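PDB 5DSS: MP-4 from Mucuna pruriens, which contributes indirectly to snake venom neutralization by stimulating cross-reactive antibodies and probably resembles Kunitz-type plant protease inhibitors. Local coordinates for residues V62-R67 / T78-E83. Residues are numbered along the deposited sequence; the frame is centred on the assembly and turned at random.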
loop_
_atom_site.group_PDB
_atom_site.type_symbol
_atom_site.label_atom_id
_atom_site.label_comp_id
_atom_site.label_asym_id
_atom_site.label_seq_id
_atom_site.Cartn_x
_atom_site.Cartn_y
_atom_site.Cartn_z
ATOM N N VAL A 62 -7.570 5.212 0.300
ATOM C CA VAL A 62 -6.210 5.111 0.791
ATOM C C VAL A 62 -5.632 6.493 1.121
ATOM O O VAL A 62 -5.347 7.303 0.213
ATOM C CB VAL A 62 -5.372 4.446 -0.343
ATOM C CG1 VAL A 62 -4.049 3.910 0.197
ATOM C CG2 VAL A 62 -6.150 3.335 -1.049
ATOM N N LYS A 63 -5.434 6.762 2.410
ATOM C CA LYS A 63 -4.958 8.081 2.842
ATOM C C LYS A 63 -3.441 8.255 3.025
ATOM O O LYS A 63 -2.872 7.925 4.056
ATOM C CB LYS A 63 -5.694 8.524 4.102
ATOM C CG LYS A 63 -6.711 9.632 3.886
ATOM C CD LYS A 63 -7.480 9.864 5.186
ATOM C CE LYS A 63 -8.348 11.110 5.180
ATOM N NZ LYS A 63 -9.549 11.029 4.300
ATOM N N PHE A 64 -2.802 8.843 2.021
ATOM C CA PHE A 64 -1.380 9.120 2.091
ATOM C C PHE A 64 -1.107 10.436 2.851
ATOM O O PHE A 64 -0.994 11.500 2.239
ATOM C CB PHE A 64 -0.793 9.217 0.673
ATOM C CG PHE A 64 -0.779 7.911 -0.101
ATOM C CD1 PHE A 64 -1.945 7.362 -0.617
ATOM C CD2 PHE A 64 0.428 7.268 -0.370
ATOM C CE1 PHE A 64 -1.912 6.177 -1.346
ATOM C CE2 PHE A 64 0.470 6.093 -1.097
ATOM C CZ PHE A 64 -0.702 5.544 -1.582
ATOM N N ASN A 65 -0.999 10.369 4.183
ATOM C CA ASN A 65 -0.542 11.509 4.997
ATOM C C ASN A 65 0.893 11.230 5.418
ATOM O O ASN A 65 1.234 10.075 5.664
ATOM C CB ASN A 65 -1.356 11.642 6.302
ATOM C CG ASN A 65 -2.804 11.198 6.171
ATOM O OD1 ASN A 65 -3.472 11.511 5.193
ATOM N ND2 ASN A 65 -3.302 10.480 7.179
ATOM N N ILE A 66 1.764 12.241 5.522
ATOM C CA ILE A 66 2.930 12.010 6.381
ATOM C C ILE A 66 1.987 12.120 7.540
ATOM O O ILE A 66 1.310 13.148 7.678
ATOM C CB ILE A 66 3.943 13.156 6.504
ATOM C CG1 ILE A 66 4.687 13.415 5.193
ATOM C CG2 ILE A 66 4.965 12.787 7.570
ATOM C CD1 ILE A 66 6.178 13.146 5.270
ATOM N N ARG A 67 1.816 11.036 8.268
ATOM C CA ARG A 67 0.643 10.903 9.064
ATOM C C ARG A 67 0.090 11.811 10.116
ATOM O O ARG A 67 -1.108 12.159 10.001
ATOM C CB ARG A 67 0.475 9.444 9.488
ATOM C CG ARG A 67 -0.649 8.757 8.740
ATOM C CD ARG A 67 -0.991 7.479 9.470
ATOM N NE ARG A 67 -1.101 7.721 10.907
ATOM C CZ ARG A 67 -0.123 7.525 11.789
ATOM N NH1 ARG A 67 1.062 7.070 11.399
ATOM N NH2 ARG A 67 -0.338 7.781 13.073
ATOM N N THR A 78 9.398 11.651 -0.235
ATOM C CA THR A 78 8.954 12.274 0.986
ATOM C C THR A 78 8.243 11.111 1.709
ATOM O O THR A 78 7.468 10.386 1.084
ATOM C CB THR A 78 8.034 13.485 0.665
ATOM O OG1 THR A 78 7.640 14.159 1.866
ATOM C CG2 THR A 78 6.795 13.068 -0.136
ATOM N N GLU A 79 8.500 10.919 3.001
ATOM C CA GLU A 79 7.874 9.826 3.764
ATOM C C GLU A 79 6.347 9.954 3.848
ATOM O O GLU A 79 5.757 10.937 3.397
ATOM C CB GLU A 79 8.436 9.785 5.193
ATOM C CG GLU A 79 8.189 8.496 5.997
ATOM C CD GLU A 79 8.971 8.465 7.334
ATOM O OE1 GLU A 79 8.784 9.396 8.130
ATOM O OE2 GLU A 79 9.785 7.543 7.599
ATOM N N LEU A 80 5.719 8.909 4.353
ATOM C CA LEU A 80 4.318 8.970 4.779
ATOM C C LEU A 80 3.774 7.713 5.372
ATOM O O LEU A 80 4.308 6.623 5.157
ATOM C CB LEU A 80 3.360 9.479 3.716
ATOM C CG LEU A 80 3.494 9.106 2.253
ATOM C CD1 LEU A 80 2.827 7.776 1.948
ATOM C CD2 LEU A 80 2.813 10.265 1.548
ATOM N N ASN A 81 2.676 7.866 6.095
ATOM C CA ASN A 81 2.011 6.707 6.649
ATOM C C ASN A 81 0.640 6.543 6.046
ATOM O O ASN A 81 -0.231 7.437 6.081
ATOM C CB ASN A 81 2.026 6.701 8.177
ATOM C CG ASN A 81 3.284 6.057 8.709
ATOM O OD1 ASN A 81 3.340 4.830 8.889
ATOM N ND2 ASN A 81 4.331 6.866 8.916
ATOM N N ILE A 82 0.465 5.370 5.478
ATOM C CA ILE A 82 -0.736 5.106 4.763
ATOM C C ILE A 82 -1.684 4.184 5.562
ATOM O O ILE A 82 -1.259 3.381 6.417
ATOM C CB ILE A 82 -0.355 4.627 3.336
ATOM C CG1 ILE A 82 -1.582 4.137 2.592
ATOM C CG2 ILE A 82 0.804 3.637 3.372
ATOM C CD1 ILE A 82 -2.442 5.311 2.166
ATOM N N GLU A 83 -2.978 4.361 5.303
ATOM C CA GLU A 83 -4.044 3.616 5.951
ATOM C C GLU A 83 -5.318 3.720 5.100
ATOM O O GLU A 83 -5.500 4.671 4.325
ATOM C CB GLU A 83 -4.342 4.255 7.297
ATOM C CG GLU A 83 -3.211 5.087 7.881
ATOM C CD GLU A 83 -3.589 5.685 9.213
ATOM O OE1 GLU A 83 -4.559 6.473 9.222
ATOM O OE2 GLU A 83 -2.923 5.371 10.233
#
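Ile82 lays its CD1 methyl over one face of the Phe64 ring, 3.7 Å from the ring centroid and 22° off the normal, a CH-pi contact displaced toward the rim. In Ile82, chi2 of 74° brings CD1 over the ring, and the two side chains run side by side in the same direction; the methyl ending the isoleucine chain offers C-H groups that can lie on the pi face of a buried ring. Leu80 brings CD1 to 3.4 Å from Phe64 CD2, its forked end giving the ring a second apolar neighbour. Arg67 NE lies 3.0 Å from Glu83 OE2, a salt bridge of charge alone, since the oxygen is well out of the guanidinium plane and no N-H points at it; both side chains are long enough to bring their opposite charges together. Asn81 CB meets that guanidinium at its edge, 3.4 Å from Arg67 NH1.

Two backbone hydrogen bonds join residues 62-67 to 78-83, Lys63 N to Glu83 O (2.8 Å, 166° at the hydrogen) and Asn81 N to Asn65 O (2.7 Å). The second belongs to a single antiparallel bridge between Asn65 and Asn81, and Phe64 centres an inverse gamma turn. The family belongs to the trefoil clan, so a beta-trefoil is expected; here strand 62-63, which also borders strand 20-24, and the residues after it meet a loop preceding strand 97-99.

Farther out, His17 ND1 hydrogen-bonds Phe64 O, Ile23 touches Val62, and backbone bonds tie Leu80 to Phe128 and Ile82 to Trp96.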